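Side-chain contacts in uncharacterized protein (Corynebacterium glutamicum, PDB 2NSF), which catalyses the mycothiol-dependent isomerisation of maleylpyruvate, probably with the help of a bound zinc ion: residues A[22-25]-A[31-34]; A[72-77]-A[122-127]; A[84-87]-A[91-94]; A[168-171]-A[177-180]; A[205-210]-A[214-219]. One frame throughout, in Å; residues are numbered along the deposited sequence.

How the contacts relate
Contacts 2 and 4 are buried and meet at the zinc ion, where His72 CD2 lies 3.5 Å from His168 NE2; contact 2 joins two helices through alanine and serine, contact 4 a helix end and the following turn through valine and phenylalanine. Contact 3 shares helix 66-89 with contact 2 but lies at the surface, its centre about 17 Å away, and there an indole lies against backbone instead of small side chains. Contact 1, partly buried at the start of helix 29-49, relies on an arginine's methylene groups over a phenylalanine. Contact 5, also partly buried, belongs to the C-terminal region and is a beta hairpin, where main-chain hydrogen bonds across the strands are added to side-chain packing.

Contact 1: A[22-25]-A[31-34]; sequences TTFH and ERLT
Apolar contact dominates where Phe24, in the loop before helix 29-49, meets Arg32 in the first turns of that helix. The methylene part of the arginine passes over one face of the phenyl ring: Arg32 CG sits 3.7 Å from the centroid of the Phe24 ring, displaced toward its rim, in a CH-pi contact. Arg32 CB approaches Phe24 CZ at 3.5 Å, so the chain enters at the far end of the ring. Phe24 reaches the helix because its CG stands anti to the backbone N (chi1 -174°).

Carbonyl oxygens lie along the rest of the chain. Arg32 CD comes within 3.3 Å of Phe24 O, and a bend at chi3 (-86°) turns the guanidinium nearly perpendicular to the phenyl plane. One face of that group lies beneath the carbonyl of the next residue, with Arg32 CZ 4.0 Å from His25 O; Arg32 NE makes a weak hydrogen bond to Leu27 O.

Beyond the pair, Trp159 meets the rings of both Phe24 and His25, and Ile185 also touches Phe24. No hydrogen bond joins the two segments. Arginine therefore serves here chiefly as a hydrocarbon, while two backbone carbonyls near its charged end would be expected to stabilise that charge electrostatically.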
# COMPACT_ATOMS: atom_id res chain seq x y z
N THR A 22 -16.28 -8.28 -5.86
CA THR A 22 -16.16 -7.66 -4.62
C THR A 22 -14.81 -7.04 -4.28
O THR A 22 -13.77 -7.31 -4.90
CB THR A 22 -16.78 -8.70 -3.58
OG1 THR A 22 -16.21 -8.56 -2.30
CG2 THR A 22 -16.66 -10.15 -4.12
N THR A 23 -14.88 -6.09 -3.35
CA THR A 23 -13.72 -5.37 -2.92
C THR A 23 -13.23 -5.96 -1.62
O THR A 23 -13.94 -6.72 -0.95
CB THR A 23 -14.03 -3.88 -2.66
OG1 THR A 23 -14.79 -3.76 -1.45
CG2 THR A 23 -14.81 -3.29 -3.82
N PHE A 24 -12.02 -5.58 -1.28
CA PHE A 24 -11.38 -6.03 -0.06
C PHE A 24 -12.29 -5.74 1.13
O PHE A 24 -12.43 -6.55 2.04
CB PHE A 24 -10.06 -5.28 0.11
CG PHE A 24 -9.24 -5.74 1.26
CD1 PHE A 24 -8.32 -6.76 1.10
CD2 PHE A 24 -9.39 -5.16 2.52
CE1 PHE A 24 -7.54 -7.20 2.18
CE2 PHE A 24 -8.63 -5.58 3.60
CZ PHE A 24 -7.70 -6.60 3.43
N HIS A 25 -12.91 -4.56 1.11
CA HIS A 25 -13.77 -4.12 2.20
C HIS A 25 -15.00 -4.99 2.47
O HIS A 25 -15.46 -5.07 3.61
CB HIS A 25 -14.18 -2.67 1.96
CG HIS A 25 -13.03 -1.76 1.66
ND1 HIS A 25 -11.96 -1.61 2.52
CD2 HIS A 25 -12.76 -0.97 0.59
CE1 HIS A 25 -11.09 -0.77 2.00
NE2 HIS A 25 -11.55 -0.37 0.82
N GLU A 31 -10.88 -13.17 6.34
CA GLU A 31 -10.27 -13.23 5.02
C GLU A 31 -9.37 -12.02 4.77
O GLU A 31 -8.37 -12.12 4.06
CB GLU A 31 -11.36 -13.34 3.94
CG GLU A 31 -11.87 -14.77 3.77
CD GLU A 31 -13.15 -14.86 2.97
OE1 GLU A 31 -13.19 -14.35 1.84
OE2 GLU A 31 -14.12 -15.47 3.49
N ARG A 32 -9.72 -10.89 5.36
CA ARG A 32 -8.91 -9.69 5.20
C ARG A 32 -7.61 -9.86 5.99
O ARG A 32 -6.55 -9.43 5.55
CB ARG A 32 -9.68 -8.45 5.66
CG ARG A 32 -10.74 -8.02 4.66
CD ARG A 32 -11.51 -6.80 5.15
NE ARG A 32 -12.62 -7.17 6.01
CZ ARG A 32 -13.28 -6.32 6.78
NH1 ARG A 32 -12.92 -5.04 6.82
NH2 ARG A 32 -14.30 -6.74 7.52
N LEU A 33 -7.71 -10.51 7.15
CA LEU A 33 -6.53 -10.75 7.98
C LEU A 33 -5.60 -11.72 7.25
O LEU A 33 -4.38 -11.55 7.25
CB LEU A 33 -6.93 -11.33 9.34
CG LEU A 33 -5.78 -11.69 10.29
CD1 LEU A 33 -4.92 -10.45 10.56
CD2 LEU A 33 -6.34 -12.24 11.59
N THR A 34 -6.18 -12.73 6.61
CA THR A 34 -5.39 -13.70 5.87
C THR A 34 -4.63 -13.02 4.73
O THR A 34 -3.45 -13.29 4.50
CB THR A 34 -6.28 -14.82 5.31
OG1 THR A 34 -6.85 -15.55 6.41
CG2 THR A 34 -5.46 -15.79 4.45

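Contact 2: A[72-77]-A[122-127]; sequences HVAYNA and EHSVAR. With ZN (zinc ion), chain E; SO4 (sulfate ion), chain C.
Ala74 and Ala77 of helix 66-89 receive Ser124 of helix 114-133, and such small residues let the two backbones come close: the CA atoms of Ala74 and Ser124 are 5.7 Å apart. On the tightly packed side Ser124 OG lies 3.5 Å from Ala74 CB. Ser124 CB fits against the next turn, 3.9 Å from Ala77 CB, while Ala77 CB also approaches Ser124 O at 3.7 Å. The hydroxyl stands between the backbone N and the carbonyl carbon (chi1 60°), which turns it back to its own helix, where Leu120 O is its main hydrogen-bond partner and His121 O also lies within bonding reach. A buried polar atom is thus satisfied without a bond across the interface.

The other side of helix 66-89, by contrast, meets metal, water and anion. His72 NE2 binds the zinc ion at 2.2 Å, and one of the metal's waters donates a hydrogen bond to a sulfate, probably from the crystallisation liquor. Asn76 ND2 holds the same sulfate through O4 at 2.9 Å in a nearly straight bond (166°), whereas Asn76 OD1 accepts from Arg161; Tyr96 and Arg102 also bind the anion.

One helix thereby presents alanines to its neighbour and a histidine ligand to the metal, an arrangement belonging to a helical bundle with a zinc site, completed here by Glu164 and His168, in its interior.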
# COMPACT_ATOMS: atom_id res chain seq x y z
N HIS A 72 10.69 2.02 6.43
CA HIS A 72 9.32 2.51 6.27
C HIS A 72 8.27 1.45 6.53
O HIS A 72 7.28 1.70 7.22
CB HIS A 72 9.10 3.08 4.86
CG HIS A 72 7.67 3.31 4.51
ND1 HIS A 72 6.78 3.86 5.39
CD2 HIS A 72 7.01 3.10 3.36
CE1 HIS A 72 5.60 3.97 4.81
NE2 HIS A 72 5.71 3.51 3.57
N VAL A 73 8.46 0.26 5.96
CA VAL A 73 7.49 -0.81 6.16
C VAL A 73 7.34 -1.14 7.64
O VAL A 73 6.23 -1.38 8.12
CB VAL A 73 7.89 -2.08 5.33
CG1 VAL A 73 6.96 -3.26 5.66
CG2 VAL A 73 7.80 -1.76 3.85
N ALA A 74 8.45 -1.12 8.38
CA ALA A 74 8.40 -1.41 9.81
C ALA A 74 7.69 -0.29 10.56
O ALA A 74 6.85 -0.54 11.42
CB ALA A 74 9.82 -1.61 10.36
N TYR A 75 8.04 0.96 10.24
CA TYR A 75 7.40 2.08 10.93
C TYR A 75 5.91 2.15 10.61
O TYR A 75 5.12 2.65 11.42
CB TYR A 75 8.11 3.40 10.57
CG TYR A 75 9.54 3.44 11.10
CD1 TYR A 75 9.81 3.13 12.43
CD2 TYR A 75 10.61 3.76 10.26
CE1 TYR A 75 11.12 3.13 12.92
CE2 TYR A 75 11.93 3.77 10.74
CZ TYR A 75 12.17 3.45 12.07
OH TYR A 75 13.45 3.44 12.57
N ASN A 76 5.52 1.64 9.45
CA ASN A 76 4.11 1.62 9.10
C ASN A 76 3.40 0.60 9.99
O ASN A 76 2.31 0.85 10.48
CB ASN A 76 3.92 1.28 7.61
CG ASN A 76 2.48 0.94 7.26
OD1 ASN A 76 2.08 -0.22 7.31
ND2 ASN A 76 1.70 1.96 6.92
N ALA A 77 4.03 -0.56 10.22
CA ALA A 77 3.43 -1.57 11.08
C ALA A 77 3.21 -0.97 12.47
O ALA A 77 2.17 -1.16 13.08
CB ALA A 77 4.34 -2.80 11.18
N GLU A 122 10.92 -7.88 11.36
CA GLU A 122 10.36 -9.08 11.97
C GLU A 122 9.55 -8.79 13.23
O GLU A 122 8.44 -9.30 13.39
CB GLU A 122 11.49 -10.06 12.27
CG GLU A 122 11.03 -11.41 12.73
CD GLU A 122 12.20 -12.35 12.94
OE1 GLU A 122 12.88 -12.67 11.94
OE2 GLU A 122 12.44 -12.76 14.09
N HIS A 123 10.10 -7.98 14.12
CA HIS A 123 9.42 -7.66 15.37
C HIS A 123 8.18 -6.79 15.18
O HIS A 123 7.14 -7.04 15.82
CB HIS A 123 10.38 -6.99 16.35
CG HIS A 123 9.85 -6.92 17.75
ND1 HIS A 123 9.54 -8.04 18.49
CD2 HIS A 123 9.55 -5.86 18.54
CE1 HIS A 123 9.07 -7.67 19.67
NE2 HIS A 123 9.07 -6.35 19.72
N SER A 124 8.26 -5.79 14.32
CA SER A 124 7.12 -4.91 14.08
C SER A 124 5.98 -5.71 13.45
O SER A 124 4.81 -5.48 13.75
CB SER A 124 7.53 -3.75 13.17
OG SER A 124 7.98 -4.21 11.91
N VAL A 125 6.32 -6.66 12.59
CA VAL A 125 5.31 -7.52 11.97
C VAL A 125 4.62 -8.34 13.04
O VAL A 125 3.39 -8.39 13.11
CB VAL A 125 5.95 -8.50 10.95
CG1 VAL A 125 5.01 -9.68 10.70
CG2 VAL A 125 6.24 -7.78 9.63
N ALA A 126 5.42 -8.98 13.89
CA ALA A 126 4.89 -9.83 14.96
C ALA A 126 3.99 -9.06 15.92
O ALA A 126 2.96 -9.57 16.34
CB ALA A 126 6.04 -10.49 15.72
N ARG A 127 4.39 -7.84 16.27
CA ARG A 127 3.61 -7.03 17.19
C ARG A 127 2.28 -6.56 16.62
O ARG A 127 1.28 -6.48 17.34
CB ARG A 127 4.44 -5.84 17.66
CG ARG A 127 5.65 -6.25 18.49
CD ARG A 127 5.23 -6.73 19.88
NE ARG A 127 4.77 -5.62 20.70
CZ ARG A 127 4.16 -5.76 21.88
NH1 ARG A 127 3.94 -6.97 22.38
NH2 ARG A 127 3.78 -4.68 22.56
ZN ZN E . 4.37 2.87 1.93
S SO4 C . 2.07 5.84 5.78
O1 SO4 C . 3.11 5.82 4.74
O2 SO4 C . 2.07 7.17 6.42
O3 SO4 C . 0.74 5.60 5.17
O4 SO4 C . 2.34 4.79 6.77
O HOH W 1 2.88 4.33 2.59
O HOH W 2 2.87 2.89 0.02

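Contact 3: A[84-87]-A[91-94]; sequences MHWA and EETP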
# COMPACT_ATOMS: atom_id res chain seq x y z
N MET A 84 -4.70 0.48 16.34
CA MET A 84 -5.36 -0.64 16.98
C MET A 84 -5.44 -0.42 18.49
O MET A 84 -6.39 -0.86 19.14
CB MET A 84 -4.64 -1.96 16.67
CG MET A 84 -4.71 -2.38 15.20
SD MET A 84 -6.34 -2.14 14.45
CE MET A 84 -7.38 -3.12 15.51
N HIS A 85 -4.44 0.25 19.06
CA HIS A 85 -4.44 0.53 20.50
C HIS A 85 -5.55 1.55 20.77
O HIS A 85 -6.29 1.43 21.74
CB HIS A 85 -3.09 1.09 20.95
CG HIS A 85 -3.06 1.49 22.39
ND1 HIS A 85 -3.35 2.76 22.82
CD2 HIS A 85 -2.80 0.77 23.51
CE1 HIS A 85 -3.28 2.81 24.14
NE2 HIS A 85 -2.95 1.61 24.58
N TRP A 86 -5.64 2.54 19.90
CA TRP A 86 -6.67 3.58 19.99
C TRP A 86 -8.03 2.88 19.95
O TRP A 86 -8.92 3.17 20.75
CB TRP A 86 -6.50 4.52 18.79
CG TRP A 86 -7.52 5.62 18.63
CD1 TRP A 86 -8.69 5.80 19.33
CD2 TRP A 86 -7.48 6.68 17.66
NE1 TRP A 86 -9.36 6.90 18.86
CE2 TRP A 86 -8.64 7.46 17.83
CE3 TRP A 86 -6.56 7.04 16.66
CZ2 TRP A 86 -8.92 8.58 17.04
CZ3 TRP A 86 -6.83 8.16 15.88
CH2 TRP A 86 -8.00 8.91 16.08
N ALA A 87 -8.17 1.94 19.02
CA ALA A 87 -9.42 1.20 18.86
C ALA A 87 -9.80 0.37 20.08
O ALA A 87 -10.95 0.37 20.50
CB ALA A 87 -9.33 0.31 17.63
N GLU A 91 -8.67 5.36 23.47
CA GLU A 91 -7.82 6.53 23.67
C GLU A 91 -7.06 6.89 22.41
O GLU A 91 -6.22 6.12 21.93
CB GLU A 91 -6.85 6.26 24.82
CG GLU A 91 -7.54 5.66 26.03
CD GLU A 91 -6.72 5.77 27.29
OE1 GLU A 91 -5.56 5.29 27.30
OE2 GLU A 91 -7.23 6.33 28.28
N GLU A 92 -7.35 8.07 21.87
CA GLU A 92 -6.73 8.55 20.65
C GLU A 92 -5.21 8.43 20.63
O GLU A 92 -4.51 9.02 21.45
CB GLU A 92 -7.14 9.99 20.37
CG GLU A 92 -6.47 10.61 19.15
CD GLU A 92 -7.12 11.90 18.72
OE1 GLU A 92 -6.56 12.59 17.84
OE2 GLU A 92 -8.20 12.23 19.25
N THR A 93 -4.72 7.67 19.66
CA THR A 93 -3.29 7.45 19.46
C THR A 93 -3.08 7.47 17.94
O THR A 93 -3.26 6.45 17.27
CB THR A 93 -2.87 6.07 20.01
OG1 THR A 93 -3.32 5.94 21.37
CG2 THR A 93 -1.36 5.92 19.96
N PRO A 94 -2.72 8.63 17.39
CA PRO A 94 -2.49 8.79 15.94
C PRO A 94 -1.41 7.88 15.36
O PRO A 94 -0.55 7.39 16.09
CB PRO A 94 -2.14 10.27 15.82
CG PRO A 94 -1.47 10.57 17.12
CD PRO A 94 -2.37 9.87 18.11
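The indole of Trp86 lies flat against the main chain of Glu92 as the chain turns back after helix 66-89. Glu92 CA stands almost exactly on the normal of the five-membered ring, 3.4 Å from its centroid and 2° off the perpendicular, a CH-pi contact of nearly ideal direction. Thr93 N rests over the same face, also offset toward the rim. From there the Glu92 side chain runs alongside the indole, pointing the same way: Glu92 CG is 3.8 Å from Trp86 CZ2, and the extended chain brings the carboxylate to within 6° of parallel with the ring. Peptide and aliphatic chain together therefore follow the long dimension of the indole. Trp86 CG stands anti to its N (chi1 176°), which swings the ring beneath the returning loop.

The backbone of the same residue adds a CA-H...O contact, with Trp86 CA 3.2 Å from Glu91 O. That carbonyl also accepts a hydrogen bond from Thr93 OG1 at 3.0 Å, tying the turn to itself. His85 comes at the hydroxyl edge-on: its ND1 donates a weak, long bond to Thr93 OG1 at 3.5 Å, and the two side chains approach at a slant. Threonine oxygen thus links the loop's own carbonyl to a histidine of the helix.

Helix 66-89 ends here, and Thr89 OG1 is hydrogen-bonded to both His85 O and Glu91 N. Elsewhere round the indole are His142, whose ring meets it, and Val144 and Leu145 of strand 143-145, so that Trp86 touches both the loop leading to helix 99-109 and the small two-stranded sheet.

Contact 4: A[168-171]-A[177-180]; sequences HAVD and TFGD. With ZN (zinc ion), chain E; SO4 (sulfate ion), chain D.
Val170, near the end of helix 156-171, presses both methyl groups on the turn that follows. Its CG2 lies 3.7 Å from Thr177 C, against the peptide leading into Phe178, while Val170 CG1 meets Phe178 CE2 at 4.1 Å. The two side chains cross at about a right angle. With CG1 anti to the backbone N (chi1 -176°), the valine spreads one branch to the ring and the other to the main chain.

A second shell fixes the turn. Thr177 N donates to Asp180 OD2 at 2.9 Å from above the carboxylate plane, and Asp180 N returns a weak bond to Thr177 OG1; these reciprocal bonds close the turn on itself. Gly179 N gives a hydrogen bond to a sulfate oxygen, O2, at 2.8 Å; Arg237 also binds this anion, which probably came from the crystallisation liquor. Ala233 and Val236 of helix 232-239 pack on Phe178.

On the helix, His168 and Asp171, close by Val170, lead to the metal. His168 NE2 binds the zinc ion at 2.1 Å, and His168 ND1 donates to Asp171 OD2 at 2.8 Å, using the oxygen's anti lone pair close to the imidazole plane. Asp171 OD2 has a second partner in a salt bridge with Arg242.

The carboxylate thus acts as a second-shell residue that fixes the rotation of a zinc ligand. Its bond holds ND1 as the donor and leaves NE2 directed at the metal, while the apolar contact of Val170 joins that helix end to the loop before helix 183-199, whose Phe178 packs on helix 232-239.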
# COMPACT_ATOMS: atom_id res chain seq x y z
N HIS A 168 4.92 -2.77 -1.68
CA HIS A 168 6.33 -2.59 -1.37
C HIS A 168 7.15 -3.85 -1.61
O HIS A 168 8.37 -3.79 -1.71
CB HIS A 168 6.52 -2.06 0.06
CG HIS A 168 6.12 -0.63 0.21
ND1 HIS A 168 6.39 0.31 -0.75
CD2 HIS A 168 5.48 0.02 1.21
CE1 HIS A 168 5.93 1.49 -0.37
NE2 HIS A 168 5.37 1.34 0.82
N ALA A 169 6.47 -4.99 -1.73
CA ALA A 169 7.18 -6.23 -2.02
C ALA A 169 7.80 -6.05 -3.40
O ALA A 169 8.91 -6.52 -3.67
CB ALA A 169 6.22 -7.41 -2.02
N VAL A 170 7.08 -5.37 -4.28
CA VAL A 170 7.58 -5.12 -5.63
C VAL A 170 8.72 -4.10 -5.60
O VAL A 170 9.73 -4.27 -6.28
CB VAL A 170 6.48 -4.57 -6.56
CG1 VAL A 170 7.01 -4.43 -7.98
CG2 VAL A 170 5.28 -5.49 -6.53
N ASP A 171 8.55 -3.06 -4.80
CA ASP A 171 9.54 -1.99 -4.69
C ASP A 171 10.91 -2.46 -4.19
O ASP A 171 11.92 -1.80 -4.43
CB ASP A 171 9.03 -0.88 -3.77
CG ASP A 171 7.78 -0.21 -4.29
OD1 ASP A 171 7.59 -0.16 -5.53
OD2 ASP A 171 6.98 0.28 -3.47
N THR A 177 6.05 -9.07 -8.28
CA THR A 177 5.40 -8.31 -9.35
C THR A 177 3.97 -7.94 -8.96
O THR A 177 3.44 -8.43 -7.97
CB THR A 177 5.31 -9.14 -10.63
OG1 THR A 177 4.46 -10.27 -10.39
CG2 THR A 177 6.69 -9.64 -11.06
N PHE A 178 3.35 -7.07 -9.75
CA PHE A 178 1.96 -6.70 -9.49
C PHE A 178 1.08 -7.90 -9.83
O PHE A 178 -0.02 -8.06 -9.30
CB PHE A 178 1.56 -5.48 -10.33
CG PHE A 178 1.94 -4.17 -9.70
CD1 PHE A 178 1.06 -3.52 -8.85
CD2 PHE A 178 3.21 -3.63 -9.90
CE1 PHE A 178 1.44 -2.34 -8.19
CE2 PHE A 178 3.60 -2.46 -9.24
CZ PHE A 178 2.71 -1.81 -8.39
N GLY A 179 1.59 -8.76 -10.72
CA GLY A 179 0.86 -9.95 -11.11
C GLY A 179 0.73 -10.93 -9.95
O GLY A 179 -0.17 -11.77 -9.95
N ASP A 180 1.61 -10.81 -8.97
CA ASP A 180 1.58 -11.68 -7.79
C ASP A 180 0.45 -11.31 -6.83
O ASP A 180 0.02 -12.12 -6.02
CB ASP A 180 2.90 -11.57 -6.99
CG ASP A 180 4.06 -12.23 -7.70
OD1 ASP A 180 3.84 -13.22 -8.43
OD2 ASP A 180 5.21 -11.76 -7.50
ZN ZN E . 4.37 2.87 1.93
S SO4 D . 3.90 -6.89 -13.73
O1 SO4 D . 5.29 -7.37 -13.88
O2 SO4 D . 3.11 -7.60 -12.70
O3 SO4 D . 3.77 -5.42 -13.67
O4 SO4 D . 3.26 -7.25 -14.98
O HOH W 1 2.88 4.33 2.59
O HOH W 2 2.87 2.89 0.02

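Contact 5: A[205-210]-A[214-219]; sequences GLVLLD and STRYPA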
# COMPACT_ATOMS: atom_id res chain seq x y z
N GLY A 205 -10.41 13.58 -17.61
CA GLY A 205 -10.53 12.82 -18.85
C GLY A 205 -9.79 11.49 -18.86
O GLY A 205 -9.99 10.70 -19.78
N LEU A 206 -8.96 11.24 -17.86
CA LEU A 206 -8.20 10.00 -17.79
C LEU A 206 -9.03 8.85 -17.23
O LEU A 206 -9.60 8.97 -16.14
CB LEU A 206 -6.94 10.19 -16.93
CG LEU A 206 -6.04 8.95 -16.78
CD1 LEU A 206 -5.48 8.54 -18.14
CD2 LEU A 206 -4.90 9.26 -15.81
N VAL A 207 -9.09 7.75 -17.96
CA VAL A 207 -9.85 6.58 -17.54
C VAL A 207 -9.00 5.32 -17.69
O VAL A 207 -8.42 5.09 -18.75
CB VAL A 207 -11.13 6.40 -18.40
CG1 VAL A 207 -11.90 5.16 -17.95
CG2 VAL A 207 -12.01 7.64 -18.29
N LEU A 208 -8.93 4.52 -16.64
CA LEU A 208 -8.17 3.27 -16.70
C LEU A 208 -9.14 2.18 -17.12
O LEU A 208 -10.29 2.15 -16.66
CB LEU A 208 -7.60 2.92 -15.33
CG LEU A 208 -6.77 3.98 -14.60
CD1 LEU A 208 -6.21 3.34 -13.34
CD2 LEU A 208 -5.65 4.51 -15.50
N LEU A 209 -8.69 1.28 -17.98
CA LEU A 209 -9.55 0.21 -18.44
C LEU A 209 -8.94 -1.15 -18.20
O LEU A 209 -7.85 -1.44 -18.69
CB LEU A 209 -9.86 0.35 -19.94
CG LEU A 209 -10.59 -0.82 -20.60
CD1 LEU A 209 -12.00 -0.94 -20.02
CD2 LEU A 209 -10.66 -0.60 -22.11
N ASP A 210 -9.64 -1.97 -17.42
CA ASP A 210 -9.22 -3.35 -17.17
C ASP A 210 -9.86 -3.97 -18.41
O ASP A 210 -11.06 -4.26 -18.41
CB ASP A 210 -9.88 -3.90 -15.91
CG ASP A 210 -9.64 -5.39 -15.73
OD1 ASP A 210 -9.20 -6.06 -16.69
OD2 ASP A 210 -9.90 -5.90 -14.62
N SER A 214 -13.46 -5.63 -18.92
CA SER A 214 -14.23 -4.48 -19.39
C SER A 214 -14.70 -3.61 -18.24
O SER A 214 -15.87 -3.21 -18.17
CB SER A 214 -15.45 -4.96 -20.20
OG SER A 214 -16.09 -3.86 -20.84
N THR A 215 -13.79 -3.30 -17.31
CA THR A 215 -14.14 -2.47 -16.17
C THR A 215 -13.37 -1.16 -16.26
O THR A 215 -12.14 -1.15 -16.34
CB THR A 215 -13.80 -3.16 -14.84
OG1 THR A 215 -14.51 -4.41 -14.76
CG2 THR A 215 -14.22 -2.28 -13.66
N ARG A 216 -14.11 -0.05 -16.26
CA ARG A 216 -13.50 1.28 -16.34
C ARG A 216 -13.33 1.87 -14.94
O ARG A 216 -14.16 1.65 -14.06
CB ARG A 216 -14.36 2.22 -17.20
CG ARG A 216 -14.22 2.01 -18.71
CD ARG A 216 -15.37 2.65 -19.50
NE ARG A 216 -15.53 4.08 -19.23
CZ ARG A 216 -15.10 5.06 -20.02
NH1 ARG A 216 -14.47 4.79 -21.16
NH2 ARG A 216 -15.31 6.33 -19.68
N TYR A 217 -12.24 2.60 -14.75
CA TYR A 217 -11.92 3.25 -13.49
C TYR A 217 -11.63 4.71 -13.86
O TYR A 217 -10.49 5.09 -14.09
CB TYR A 217 -10.68 2.61 -12.86
CG TYR A 217 -10.91 1.18 -12.40
CD1 TYR A 217 -11.46 0.91 -11.16
CD2 TYR A 217 -10.59 0.10 -13.23
CE1 TYR A 217 -11.69 -0.39 -10.74
CE2 TYR A 217 -10.82 -1.21 -12.82
CZ TYR A 217 -11.37 -1.45 -11.57
OH TYR A 217 -11.59 -2.74 -11.15
N PRO A 218 -12.69 5.53 -13.94
CA PRO A 218 -12.53 6.94 -14.30
C PRO A 218 -12.02 7.80 -13.15
O PRO A 218 -12.16 7.45 -11.99
CB PRO A 218 -13.93 7.35 -14.72
CG PRO A 218 -14.79 6.55 -13.78
CD PRO A 218 -14.12 5.18 -13.79
N ALA A 219 -11.42 8.93 -13.51
CA ALA A 219 -10.91 9.88 -12.54
C ALA A 219 -11.82 11.11 -12.62
O ALA A 219 -13.04 10.98 -12.76
CB ALA A 219 -9.47 10.25 -12.87
O HOH W 3 -11.46 10.84 -15.91
O HOH W 4 -11.43 -4.88 -12.71
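A beta hairpin is formed by strands 206-210 and 215-218, with the second strand at the edge of a four-stranded mixed sheet. At the turn Asp210 is opposed by two residues, Ser214 and Thr215, which makes a G1 beta bulge. Leu208 and Tyr217 make a hydrogen-bonded pair: Tyr217 N gives its bond to Leu208 O at 2.8 Å in the carbonyl plane, and Leu208 N returns one to Tyr217 O at 3.0 Å from above the Tyr217 carbonyl plane. Asp210 N to Thr215 O, at 2.8 Å, repeats the pattern.

On the face of Val207, Leu209 and Arg216, the guanidinium lies over a methyl: Val207 CG1 is 3.8 Å from Arg216 CZ, over the centre of the group. A bend at chi3 (56°) folds the arginine over the valine, and Glu225 pairs with its NH1 in a salt bridge. Leu209 CD1 adds a contact with Arg216 CG at 3.9 Å.

The face of Leu208 and Tyr217 turns to helices 183-199 and 232-239. Here a water spans Asp210 OD2 and Tyr217 OH, 2.7 Å from each. Backbone bonds thus set the register, while the buried carboxylate has two partners, Ser213 and the water shared with Tyr217.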